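Local coordinates for enoyl-CoA hydratase subunit II (Geobacillus kaustophilus, PDB 2EJ5), which probably hydrates the double bond of enoyl-CoA thioesters in phenylacetic acid catabolism, as a member of the enoyl-CoA hydratase/isomerase (crotonase) family, at residues Arg49-Thr54 with Lys95-Ala100; Tyr2-Tyr7 with Leu18-Gln23; Ala104-Gly109 with Ser126-Phe131. All coordinates share one frame; numbering follows the deposited sequence.

Contact 1 (Arg49-Thr54 with Lys95-Ala100); sequences RCVVIT and KPVVAA
Val51, Val52 and Ile53 run beside Val97, Val98 and Ala99 in a parallel ladder whose two short strand axes come within 4.7 Å of each other. Main-chain hydrogen bonds carry it, alternating in direction. Val51 N donates to Pro96 O at 2.8 Å, and Val51 O takes Val98 N at 2.8 Å with an N-H...O angle of 171°. Two residues further along the strands, Ile53 N reaches Val98 O at 2.9 Å, and Ala100 N donates to Ile53 O. Strands 50-55 and 97-101 are neighbours in the six-stranded sheet of the crotonase fold, and helix 75-92 lies between them in sequence, making a beta-alpha-beta crossover.

Apolar contacts divide between the two faces. On the face of Val51 and Ile53, Ile53 CD1 meets Val97 CG1 at 3.9 Å, the two side chains crossing at a slant. On the face of Val52, its CG1 rests against Ala100 CB at 3.8 Å, and Cys50 SG lies 4.0 Å from Val98 CG2. Helix 185-197 covers Cys50, Val52 and Val98 here, while strand 13-18 flanks 49-54 on its other edge.

The side-chain polar contact belongs to Thr54. With OG1 anti to its own backbone N (chi1 -165°), the hydroxyl donates to Ala100 O at 2.8 Å, tilted 17° from the carbonyl plane; a weak bond links OG1 to Asn102 OD1 as well. A valine here would probably leave Ala100 O without its hydroxyl partner and that end of the ladder less firmly fixed. At the other end Lys95 NZ bonds to the carbonyl oxygens of Ala42, Asp45 and Val48, and Arg49 NH2 to Met199 O.

Contact 2 (Tyr2-Tyr7 with Leu18-Gln23); sequences YETIRY and LNRPDQ
Ile5 and Leu18 face each other as an antiparallel non-hydrogen-bonded pair at the open end of the hairpin formed by strands 5-10 and 13-18, the edge of the main sheet of the crotonase fold. The packed side lies here. Ile5 CG2 comes to 4.3 Å from Leu18 CD2. Helix 29-44 covers the same side, with Met31 touching both Thr4 and Leu18. Thr4 and Arg20 run side by side, Thr4 CG2 being 4.1 Å from Arg20 CD, while Thr4 OG1 bonds to Glu34 OE1. Arg20 bends at chi3 (71°), which sends its guanidinium to a salt bridge with Asp65 and a hydrogen bond to Ala26 O, and puts Gln23 OE1 over the centre of one face of that group.

Main-chain pairing is slight by comparison. Asn19 N donates to Thr4 O at 2.7 Å, but the N-H...O angle of 129° makes the bond weak. A water spans the gap beyond, donating to Glu3 O at 2.8 Å; its 2.5 Å distance to Asn19 O is short enough to leave its exact position doubtful.

Toward solvent the contact is loose. Asn19 CB, 3.7 Å from Ile5 CA, points to the face opposite the Ile5 and Leu18 side chains and leads out beside Arg6. Arg6 and Asn19 cross with guanidinium and amide planes 73° apart, and their nearest side-chain atoms, Arg6 NH1 and Asn19 ND2, stay 4.2 Å from each other.

Contact 3 (Ala104-Gly109 with Ser126-Phe131); sequences AAAGAG and SFAPAF
The parallel pair of strands 104-106 and 126-128, part of the small three-stranded sheet of this crotonase fold, is bound through Ala105 and Ala128. Ala105 N donates to Ser126 O at 2.9 Å, and Ala128 N returns a bond to Ala105 O at 2.8 Å. Gly107 N then donates to Ala128 O at 3.0 Å, carrying the ladder one residue past the end of the first strand.

The side chains are small on one element and mixed on the other. Phe127 CG stands beside its own backbone N, anti to the carbonyl carbon (chi1 -77°), which carries the ring to where its edge meets Ala105 CB, near the ring plane and 3.6 Å from CD1. The ring also packs on Met110 and Ala113 of helix 108-115 and on Leu121. On the reverse face Ala106 CB and Ala128 CB touch at 3.7 Å. A water there lies 2.9 Å from Ser126 OG and donates weakly to Ala105 O.

Gly107 is the N-cap of helix 108-115, and its positive phi of 59° turns the chain from strand into helix. In crotonases a peptide N-H at the start of this helix contributes to the oxyanion hole that holds the thioester carbonyl, and the position of this helix start is consistent with such a site here. Gly109 N bonds back to Ala106 O at 2.8 Å, and a side chain at Gly109 would crowd that oxygen. Phe131 lies against Gly107, whose CA is over one ring face, 3.8 Å from the ring centroid and 29° off its normal, a CH-pi contact, though the exact placement is doubtful because the modelled carbons approach too closely. The ring also stacks edge-to-face with His142.

In the fold
Contact 1 is the buried core of the three, its centre about 6 Å from that of the chain; contacts 2 and 3, about 17 and 15 Å out, are only partly buried. Contacts 1 and 2 share the six-stranded sheet and touch, since Leu18 N probably bonds to Thr54 O and Leu18 CG packs on Ile53 CG2. Contact 3 belongs to the smaller sheet, and only the sequence step from strand 97-101 to strand 104-106 joins it to contact 1. The chemistry follows position: contact 1 combines a regular ladder with valine packing, contact 2 a frayed hairpin end with water and charged side chains, contact 3 a short ladder built mainly of alanines, ending at a glycine that leads into a helix.

Contact 1 (Arg49-Thr54 with Lys95-Ala100)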
ATOM      1  N   ARG A  49       7.640  26.696 -10.609  1.00 18.59           N
ATOM      2  CA  ARG A  49       8.176  25.334 -10.710  1.00 17.80           C
ATOM      3  C   ARG A  49       7.955  24.514  -9.438  1.00 17.28           C
ATOM      4  O   ARG A  49       8.291  23.347  -9.408  1.00 17.79           O
ATOM      5  CB  ARG A  49       9.656  25.356 -11.126  1.00 17.74           C
ATOM      6  CG  ARG A  49       9.857  25.755 -12.625  1.00 19.03           C
ATOM      7  CD  ARG A  49      11.295  26.129 -12.902  1.00 20.76           C
ATOM      8  NE  ARG A  49      12.128  24.937 -13.040  1.00 20.43           N
ATOM      9  CZ  ARG A  49      13.449  24.968 -13.140  1.00 23.32           C
ATOM     10  NH1 ARG A  49      14.091  26.157 -13.083  1.00 23.69           N
ATOM     11  NH2 ARG A  49      14.130  23.830 -13.249  1.00 20.25           N
ATOM     12  N   CYS A  50       7.415  25.131  -8.393  1.00 17.57           N
ATOM     13  CA  CYS A  50       7.081  24.443  -7.155  1.00 17.76           C
ATOM     14  C   CYS A  50       5.994  25.210  -6.467  1.00 18.26           C
ATOM     15  O   CYS A  50       5.895  26.443  -6.612  1.00 17.12           O
ATOM     16  CB  CYS A  50       8.292  24.345  -6.206  1.00 18.62           C
ATOM     17  SG  CYS A  50       8.066  23.250  -4.729  1.00 19.41           S
ATOM     18  N   VAL A  51       5.167  24.511  -5.715  1.00 16.79           N
ATOM     19  CA  VAL A  51       4.146  25.189  -4.933  1.00 17.49           C
ATOM     20  C   VAL A  51       4.309  24.836  -3.488  1.00 17.36           C
ATOM     21  O   VAL A  51       4.547  23.678  -3.147  1.00 17.14           O
ATOM     22  CB  VAL A  51       2.679  24.839  -5.398  1.00 16.85           C
ATOM     23  CG1 VAL A  51       1.643  25.544  -4.511  1.00 18.74           C
ATOM     24  CG2 VAL A  51       2.477  25.255  -6.843  1.00 21.85           C
ATOM     25  N   VAL A  52       4.177  25.828  -2.618  1.00 16.71           N
ATOM     26  CA  VAL A  52       4.166  25.551  -1.193  1.00 17.19           C
ATOM     27  C   VAL A  52       2.838  25.986  -0.623  1.00 17.84           C
ATOM     28  O   VAL A  52       2.435  27.125  -0.790  1.00 19.57           O
ATOM     29  CB  VAL A  52       5.333  26.269  -0.431  1.00 17.50           C
ATOM     30  CG1 VAL A  52       5.275  25.985   1.111  1.00 17.31           C
ATOM     31  CG2 VAL A  52       6.669  25.848  -0.998  1.00 19.41           C
ATOM     32  N   ILE A  53       2.175  25.092   0.091  1.00 18.45           N
ATOM     33  CA  ILE A  53       0.971  25.463   0.865  1.00 17.73           C
ATOM     34  C   ILE A  53       1.321  25.422   2.350  1.00 18.76           C
ATOM     35  O   ILE A  53       1.858  24.426   2.855  1.00 18.13           O
ATOM     36  CB  ILE A  53      -0.191  24.468   0.564  1.00 17.36           C
ATOM     37  CG1 ILE A  53      -0.428  24.416  -0.948  1.00 14.78           C
ATOM     38  CG2 ILE A  53      -1.418  24.773   1.446  1.00 17.97           C
ATOM     39  CD1 ILE A  53      -1.601  23.514  -1.447  1.00 19.38           C
ATOM     40  N   THR A  54       1.034  26.519   3.055  1.00 18.81           N
ATOM     41  CA  THR A  54       1.313  26.624   4.474  1.00 19.03           C
ATOM     42  C   THR A  54       0.228  27.482   5.112  1.00 19.82           C
ATOM     43  O   THR A  54      -0.546  28.118   4.401  1.00 20.50           O
ATOM     44  CB  THR A  54       2.722  27.229   4.722  1.00 19.82           C
ATOM     45  OG1 THR A  54       3.097  27.000   6.072  1.00 18.95           O
ATOM     46  CG2 THR A  54       2.761  28.711   4.441  1.00 21.14           C
ATOM     47  N   LYS A  95       2.760  20.249 -10.998  1.00 20.83           N
ATOM     48  CA  LYS A  95       3.974  20.852 -10.465  1.00 19.57           C
ATOM     49  C   LYS A  95       4.063  20.230  -9.086  1.00 18.17           C
ATOM     50  O   LYS A  95       3.014  19.849  -8.541  1.00 17.51           O
ATOM     51  CB  LYS A  95       3.817  22.371 -10.315  1.00 20.21           C
ATOM     52  CG  LYS A  95       3.366  23.143 -11.607  1.00 21.76           C
ATOM     53  CD  LYS A  95       4.504  23.733 -12.329  1.00 24.27           C
ATOM     54  CE  LYS A  95       4.095  24.416 -13.651  1.00 22.74           C
ATOM     55  NZ  LYS A  95       3.778  25.850 -13.383  1.00 20.95           N
ATOM     56  N   PRO A  96       5.284  20.149  -8.509  1.00 17.36           N
ATOM     57  CA  PRO A  96       5.348  19.595  -7.174  1.00 16.69           C
ATOM     58  C   PRO A  96       4.733  20.527  -6.150  1.00 17.15           C
ATOM     59  O   PRO A  96       4.843  21.767  -6.261  1.00 17.35           O
ATOM     60  CB  PRO A  96       6.870  19.370  -6.928  1.00 16.35           C
ATOM     61  CG  PRO A  96       7.564  20.415  -7.767  1.00 16.95           C
ATOM     62  CD  PRO A  96       6.625  20.544  -9.022  1.00 16.85           C
ATOM     63  N   VAL A  97       4.090  19.939  -5.160  1.00 16.11           N
ATOM     64  CA  VAL A  97       3.377  20.697  -4.138  1.00 17.21           C
ATOM     65  C   VAL A  97       3.807  20.195  -2.786  1.00 17.03           C
ATOM     66  O   VAL A  97       3.651  18.991  -2.450  1.00 17.10           O
ATOM     67  CB  VAL A  97       1.828  20.568  -4.272  1.00 17.93           C
ATOM     68  CG1 VAL A  97       1.124  21.422  -3.254  1.00 18.31           C
ATOM     69  CG2 VAL A  97       1.370  20.928  -5.696  1.00 18.88           C
ATOM     70  N   VAL A  98       4.374  21.111  -2.007  1.00 14.90           N
ATOM     71  CA  VAL A  98       4.782  20.807  -0.678  1.00 14.33           C
ATOM     72  C   VAL A  98       3.781  21.356   0.316  1.00 15.17           C
ATOM     73  O   VAL A  98       3.479  22.554   0.296  1.00 16.60           O
ATOM     74  CB  VAL A  98       6.178  21.501  -0.380  1.00 13.72           C
ATOM     75  CG1 VAL A  98       6.657  21.108   0.996  1.00 12.92           C
ATOM     76  CG2 VAL A  98       7.191  21.159  -1.478  1.00 13.74           C
ATOM     77  N   ALA A  99       3.270  20.505   1.192  1.00 15.23           N
ATOM     78  CA  ALA A  99       2.513  20.957   2.376  1.00 15.25           C
ATOM     79  C   ALA A  99       3.534  21.261   3.468  1.00 14.84           C
ATOM     80  O   ALA A  99       4.203  20.357   3.951  1.00 15.27           O
ATOM     81  CB  ALA A  99       1.554  19.895   2.839  1.00 12.65           C
ATOM     82  N   ALA A 100       3.720  22.547   3.764  1.00 15.00           N
ATOM     83  CA  ALA A 100       4.544  22.986   4.869  1.00 15.42           C
ATOM     84  C   ALA A 100       3.657  23.118   6.119  1.00 16.78           C
ATOM     85  O   ALA A 100       3.048  24.184   6.368  1.00 17.83           O
ATOM     86  CB  ALA A 100       5.215  24.328   4.527  1.00 16.25           C
TER

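Contact 2 (Tyr2-Tyr7 with Leu18-Gln23)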
ATOM      1  N   TYR A   2      -6.550  38.287  -3.419  1.00 37.91           N
ATOM      2  CA  TYR A   2      -7.207  37.201  -2.688  1.00 35.49           C
ATOM      3  C   TYR A   2      -7.431  37.691  -1.265  1.00 34.78           C
ATOM      4  O   TYR A   2      -6.633  38.470  -0.758  1.00 35.00           O
ATOM      5  CB  TYR A   2      -6.314  35.938  -2.652  1.00 34.41           C
ATOM      6  CG  TYR A   2      -6.130  35.200  -3.982  1.00 32.53           C
ATOM      7  CD1 TYR A   2      -7.220  34.632  -4.655  1.00 32.05           C
ATOM      8  CD2 TYR A   2      -4.873  35.039  -4.533  1.00 29.04           C
ATOM      9  CE1 TYR A   2      -7.053  33.951  -5.863  1.00 31.07           C
ATOM     10  CE2 TYR A   2      -4.690  34.343  -5.730  1.00 29.39           C
ATOM     11  CZ  TYR A   2      -5.780  33.809  -6.383  1.00 30.12           C
ATOM     12  OH  TYR A   2      -5.592  33.132  -7.552  1.00 31.57           O
ATOM     13  N   GLU A   3      -8.488  37.222  -0.606  1.00 33.96           N
ATOM     14  CA  GLU A   3      -8.826  37.701   0.748  1.00 33.24           C
ATOM     15  C   GLU A   3      -8.641  36.695   1.870  1.00 32.41           C
ATOM     16  O   GLU A   3      -8.447  37.089   3.025  1.00 31.71           O
ATOM     17  CB  GLU A   3     -10.264  38.192   0.775  1.00 33.14           C
ATOM     18  CG  GLU A   3     -10.641  38.923  -0.476  1.00 35.59           C
ATOM     19  CD  GLU A   3     -12.047  39.440  -0.448  1.00 37.67           C
ATOM     20  OE1 GLU A   3     -12.287  40.432  -1.158  1.00 37.75           O
ATOM     21  OE2 GLU A   3     -12.897  38.851   0.277  1.00 38.09           O
ATOM     22  N   THR A   4      -8.740  35.399   1.552  1.00 31.07           N
ATOM     23  CA  THR A   4      -8.606  34.369   2.587  1.00 30.53           C
ATOM     24  C   THR A   4      -7.272  33.624   2.476  1.00 29.70           C
ATOM     25  O   THR A   4      -6.915  32.872   3.368  1.00 29.21           O
ATOM     26  CB  THR A   4      -9.740  33.336   2.532  1.00 30.23           C
ATOM     27  OG1 THR A   4      -9.656  32.625   1.289  1.00 32.35           O
ATOM     28  CG2 THR A   4     -11.114  34.025   2.662  1.00 31.40           C
ATOM     29  N   ILE A   5      -6.580  33.826   1.365  1.00 29.26           N
ATOM     30  CA  ILE A   5      -5.238  33.288   1.175  1.00 29.52           C
ATOM     31  C   ILE A   5      -4.320  34.379   0.641  1.00 30.76           C
ATOM     32  O   ILE A   5      -4.780  35.456   0.186  1.00 30.41           O
ATOM     33  CB  ILE A   5      -5.226  32.090   0.176  1.00 29.79           C
ATOM     34  CG1 ILE A   5      -5.382  32.589  -1.261  1.00 29.17           C
ATOM     35  CG2 ILE A   5      -6.307  31.026   0.566  1.00 26.41           C
ATOM     36  CD1 ILE A   5      -5.044  31.570  -2.303  1.00 31.36           C
ATOM     37  N   ARG A   6      -3.031  34.070   0.687  1.00 30.84           N
ATOM     38  CA  ARG A   6      -1.967  34.880   0.121  1.00 32.50           C
ATOM     39  C   ARG A   6      -1.297  34.002  -0.927  1.00 31.25           C
ATOM     40  O   ARG A   6      -1.021  32.811  -0.686  1.00 30.43           O
ATOM     41  CB  ARG A   6      -0.994  35.319   1.233  1.00 31.83           C
ATOM     42  CG  ARG A   6      -0.081  36.499   0.910  1.00 35.85           C
ATOM     43  CD  ARG A   6       0.470  37.118   2.235  1.00 36.11           C
ATOM     44  NE  ARG A   6       1.406  36.228   2.922  1.00 41.47           N
ATOM     45  CZ  ARG A   6       1.461  36.042   4.242  1.00 44.40           C
ATOM     46  NH1 ARG A   6       0.611  36.663   5.059  1.00 43.05           N
ATOM     47  NH2 ARG A   6       2.359  35.196   4.743  1.00 44.23           N
ATOM     48  N   TYR A   7      -1.100  34.579  -2.110  1.00 29.74           N
ATOM     49  CA  TYR A   7      -0.436  33.914  -3.197  1.00 29.38           C
ATOM     50  C   TYR A   7       0.686  34.822  -3.642  1.00 30.10           C
ATOM     51  O   TYR A   7       0.443  35.953  -4.055  1.00 29.43           O
ATOM     52  CB  TYR A   7      -1.417  33.642  -4.343  1.00 28.23           C
ATOM     53  CG  TYR A   7      -0.810  32.938  -5.530  1.00 27.84           C
ATOM     54  CD1 TYR A   7      -0.597  31.543  -5.525  1.00 25.53           C
ATOM     55  CD2 TYR A   7      -0.452  33.648  -6.664  1.00 25.97           C
ATOM     56  CE1 TYR A   7      -0.036  30.903  -6.626  1.00 24.41           C
ATOM     57  CE2 TYR A   7       0.122  33.019  -7.747  1.00 25.95           C
ATOM     58  CZ  TYR A   7       0.319  31.641  -7.734  1.00 26.19           C
ATOM     59  OH  TYR A   7       0.862  31.036  -8.850  1.00 24.53           O
ATOM     60  N   LEU A  18      -2.554  29.823   3.396  1.00 24.26           N
ATOM     61  CA  LEU A  18      -3.927  29.856   3.893  1.00 25.09           C
ATOM     62  C   LEU A  18      -4.021  30.909   4.991  1.00 25.99           C
ATOM     63  O   LEU A  18      -3.240  30.871   5.938  1.00 26.85           O
ATOM     64  CB  LEU A  18      -4.316  28.498   4.481  1.00 24.43           C
ATOM     65  CG  LEU A  18      -4.040  27.269   3.593  1.00 23.95           C
ATOM     66  CD1 LEU A  18      -4.555  26.002   4.298  1.00 19.94           C
ATOM     67  CD2 LEU A  18      -4.652  27.429   2.179  1.00 23.88           C
ATOM     68  N   ASN A  19      -4.996  31.819   4.894  1.00 26.84           N
ATOM     69  CA  ASN A  19      -4.902  33.093   5.633  1.00 26.46           C
ATOM     70  C   ASN A  19      -6.190  33.542   6.374  1.00 27.43           C
ATOM     71  O   ASN A  19      -6.761  34.583   6.077  1.00 27.38           O
ATOM     72  CB  ASN A  19      -4.387  34.167   4.662  1.00 26.25           C
ATOM     73  CG  ASN A  19      -3.722  35.350   5.355  1.00 27.89           C
ATOM     74  OD1 ASN A  19      -3.370  35.280   6.527  1.00 24.90           O
ATOM     75  ND2 ASN A  19      -3.519  36.440   4.600  1.00 26.96           N
ATOM     76  N   ARG A  20      -6.638  32.731   7.335  1.00 27.99           N
ATOM     77  CA  ARG A  20      -7.703  33.094   8.272  1.00 28.02           C
ATOM     78  C   ARG A  20      -7.158  32.708   9.626  1.00 27.33           C
ATOM     79  O   ARG A  20      -7.710  31.862  10.313  1.00 26.97           O
ATOM     80  CB  ARG A  20      -9.031  32.380   7.952  1.00 27.64           C
ATOM     81  CG  ARG A  20      -9.663  32.859   6.634  1.00 29.04           C
ATOM     82  CD  ARG A  20     -11.014  32.205   6.324  1.00 29.66           C
ATOM     83  NE  ARG A  20     -12.103  32.646   7.204  1.00 29.43           N
ATOM     84  CZ  ARG A  20     -12.703  31.876   8.105  1.00 31.67           C
ATOM     85  NH1 ARG A  20     -12.328  30.606   8.253  1.00 31.16           N
ATOM     86  NH2 ARG A  20     -13.679  32.369   8.879  1.00 27.58           N
ATOM     87  N   PRO A  21      -6.042  33.334  10.012  1.00 27.94           N
ATOM     88  CA  PRO A  21      -5.352  32.908  11.217  1.00 29.01           C
ATOM     89  C   PRO A  21      -6.227  32.916  12.469  1.00 30.33           C
ATOM     90  O   PRO A  21      -6.052  32.056  13.317  1.00 31.61           O
ATOM     91  CB  PRO A  21      -4.150  33.881  11.319  1.00 28.37           C
ATOM     92  CG  PRO A  21      -4.527  35.051  10.477  1.00 28.67           C
ATOM     93  CD  PRO A  21      -5.367  34.472   9.362  1.00 28.61           C
ATOM     94  N   ASP A  22      -7.167  33.854  12.605  1.00 32.21           N
ATOM     95  CA  ASP A  22      -8.017  33.854  13.817  1.00 33.45           C
ATOM     96  C   ASP A  22      -8.918  32.609  13.930  1.00 33.87           C
ATOM     97  O   ASP A  22      -9.331  32.213  15.032  1.00 33.84           O
ATOM     98  CB  ASP A  22      -8.872  35.122  13.918  1.00 34.76           C
ATOM     99  CG  ASP A  22      -8.088  36.400  13.630  1.00 36.15           C
ATOM    100  OD1 ASP A  22      -6.845  36.400  13.770  1.00 38.42           O
ATOM    101  OD2 ASP A  22      -8.735  37.408  13.256  1.00 39.00           O
ATOM    102  N   GLN A  23      -9.225  31.996  12.794  1.00 33.88           N
ATOM    103  CA  GLN A  23     -10.035  30.780  12.790  1.00 33.80           C
ATOM    104  C   GLN A  23      -9.190  29.548  12.404  1.00 33.18           C
ATOM    105  O   GLN A  23      -9.728  28.558  11.902  1.00 32.59           O
ATOM    106  CB  GLN A  23     -11.210  30.956  11.832  1.00 34.97           C
ATOM    107  CG  GLN A  23     -12.089  32.220  12.098  1.00 38.33           C
ATOM    108  CD  GLN A  23     -11.522  33.495  11.485  1.00 42.29           C
ATOM    109  OE1 GLN A  23     -10.854  33.472  10.439  1.00 44.83           O
ATOM    110  NE2 GLN A  23     -11.796  34.624  12.129  1.00 45.20           N
TER
HETATM  111  O   HOH W   1      -7.784  36.806   5.725  1.00 39.71           O

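Contact 3 (Ala104-Gly109 with Ser126-Phe131)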
ATOM      1  N   ALA A 104      -1.067  22.761  13.757  1.00 20.72           N
ATOM      2  CA  ALA A 104      -2.184  21.833  13.693  1.00 20.25           C
ATOM      3  C   ALA A 104      -2.855  21.726  12.336  1.00 20.74           C
ATOM      4  O   ALA A 104      -3.270  22.733  11.750  1.00 20.78           O
ATOM      5  CB  ALA A 104      -3.212  22.169  14.763  1.00 21.29           C
ATOM      6  N   ALA A 105      -2.997  20.477  11.864  1.00 20.64           N
ATOM      7  CA  ALA A 105      -3.787  20.146  10.676  1.00 19.85           C
ATOM      8  C   ALA A 105      -4.861  19.169  11.169  1.00 21.10           C
ATOM      9  O   ALA A 105      -4.545  18.055  11.694  1.00 20.38           O
ATOM     10  CB  ALA A 105      -2.908  19.494   9.593  1.00 20.40           C
ATOM     11  N   ALA A 106      -6.118  19.598  11.050  1.00 20.28           N
ATOM     12  CA  ALA A 106      -7.237  18.822  11.566  1.00 20.19           C
ATOM     13  C   ALA A 106      -8.336  18.742  10.530  1.00 18.94           C
ATOM     14  O   ALA A 106      -8.515  19.653   9.741  1.00 18.34           O
ATOM     15  CB  ALA A 106      -7.761  19.455  12.815  1.00 20.58           C
ATOM     16  N   GLY A 107      -9.103  17.654  10.535  1.00 18.34           N
ATOM     17  CA  GLY A 107     -10.231  17.588   9.614  1.00 17.17           C
ATOM     18  C   GLY A 107      -9.781  17.705   8.184  1.00 17.20           C
ATOM     19  O   GLY A 107      -8.777  17.108   7.806  1.00 17.24           O
ATOM     20  N   ALA A 108     -10.501  18.478   7.380  1.00 16.15           N
ATOM     21  CA  ALA A 108     -10.105  18.728   6.003  1.00 15.62           C
ATOM     22  C   ALA A 108      -8.736  19.397   5.865  1.00 16.04           C
ATOM     23  O   ALA A 108      -8.165  19.401   4.778  1.00 15.45           O
ATOM     24  CB  ALA A 108     -11.169  19.552   5.271  1.00 16.94           C
ATOM     25  N   GLY A 109      -8.234  19.998   6.945  1.00 15.69           N
ATOM     26  CA  GLY A 109      -6.876  20.506   6.893  1.00 16.41           C
ATOM     27  C   GLY A 109      -5.870  19.369   6.785  1.00 15.27           C
ATOM     28  O   GLY A 109      -4.868  19.537   6.105  1.00 15.35           O
ATOM     29  N   SER A 126       0.788  18.684  14.057  1.00 18.52           N
ATOM     30  CA  SER A 126       0.089  17.471  14.478  1.00 17.80           C
ATOM     31  C   SER A 126      -1.033  17.225  13.486  1.00 17.97           C
ATOM     32  O   SER A 126      -1.476  18.144  12.808  1.00 18.11           O
ATOM     33  CB  SER A 126      -0.498  17.633  15.869  1.00 18.19           C
ATOM     34  OG  SER A 126      -1.360  18.746  15.855  1.00 19.21           O
ATOM     35  N   PHE A 127      -1.445  15.971  13.362  1.00 17.65           N
ATOM     36  CA  PHE A 127      -2.521  15.632  12.464  1.00 16.97           C
ATOM     37  C   PHE A 127      -3.654  15.146  13.338  1.00 16.61           C
ATOM     38  O   PHE A 127      -3.460  14.281  14.194  1.00 16.99           O
ATOM     39  CB  PHE A 127      -2.094  14.543  11.450  1.00 16.97           C
ATOM     40  CG  PHE A 127      -1.236  15.036  10.316  1.00 15.52           C
ATOM     41  CD1 PHE A 127      -1.599  16.159   9.566  1.00 15.65           C
ATOM     42  CD2 PHE A 127      -0.090  14.318   9.943  1.00 17.51           C
ATOM     43  CE1 PHE A 127      -0.818  16.572   8.486  1.00 19.25           C
ATOM     44  CE2 PHE A 127       0.705  14.708   8.889  1.00 15.08           C
ATOM     45  CZ  PHE A 127       0.340  15.826   8.122  1.00 16.65           C
ATOM     46  N   ALA A 128      -4.839  15.703  13.117  1.00 16.41           N
ATOM     47  CA  ALA A 128      -5.997  15.329  13.901  1.00 16.84           C
ATOM     48  C   ALA A 128      -7.123  14.817  12.980  1.00 16.92           C
ATOM     49  O   ALA A 128      -7.786  15.608  12.334  1.00 15.22           O
ATOM     50  CB  ALA A 128      -6.463  16.554  14.759  1.00 17.06           C
ATOM     51  N   PRO A 129      -7.337  13.480  12.917  1.00 18.22           N
ATOM     52  CA  PRO A 129      -8.422  12.992  12.050  1.00 19.00           C
ATOM     53  C   PRO A 129      -9.719  13.093  12.840  1.00 19.85           C
ATOM     54  O   PRO A 129     -10.237  12.086  13.347  1.00 21.42           O
ATOM     55  CB  PRO A 129      -8.045  11.529  11.779  1.00 19.83           C
ATOM     56  CG  PRO A 129      -7.025  11.138  12.813  1.00 19.67           C
ATOM     57  CD  PRO A 129      -6.637  12.380  13.602  1.00 19.18           C
ATOM     58  N   ALA A 130     -10.217  14.309  12.951  1.00 19.65           N
ATOM     59  CA  ALA A 130     -11.165  14.662  14.006  1.00 19.06           C
ATOM     60  C   ALA A 130     -12.629  14.436  13.625  1.00 18.76           C
ATOM     61  O   ALA A 130     -13.510  14.487  14.504  1.00 19.77           O
ATOM     62  CB  ALA A 130     -10.959  16.111  14.419  1.00 19.84           C
ATOM     63  N   PHE A 131     -12.880  14.184  12.340  1.00 17.32           N
ATOM     64  CA  PHE A 131     -14.252  13.991  11.806  1.00 17.27           C
ATOM     65  C   PHE A 131     -15.147  13.110  12.713  1.00 17.13           C
ATOM     66  O   PHE A 131     -16.276  13.504  13.095  1.00 17.62           O
ATOM     67  CB  PHE A 131     -14.168  13.366  10.401  1.00 18.10           C
ATOM     68  CG  PHE A 131     -13.209  14.041   9.460  1.00 17.37           C
ATOM     69  CD1 PHE A 131     -13.638  15.074   8.634  1.00 19.20           C
ATOM     70  CD2 PHE A 131     -11.880  13.573   9.358  1.00 16.38           C
ATOM     71  CE1 PHE A 131     -12.780  15.662   7.696  1.00 20.79           C
ATOM     72  CE2 PHE A 131     -10.996  14.154   8.455  1.00 18.50           C
ATOM     73  CZ  PHE A 131     -11.451  15.210   7.604  1.00 21.69           C
TER
HETATM   74  O   HOH W   2      -4.020  18.720  14.621  1.00 35.70           O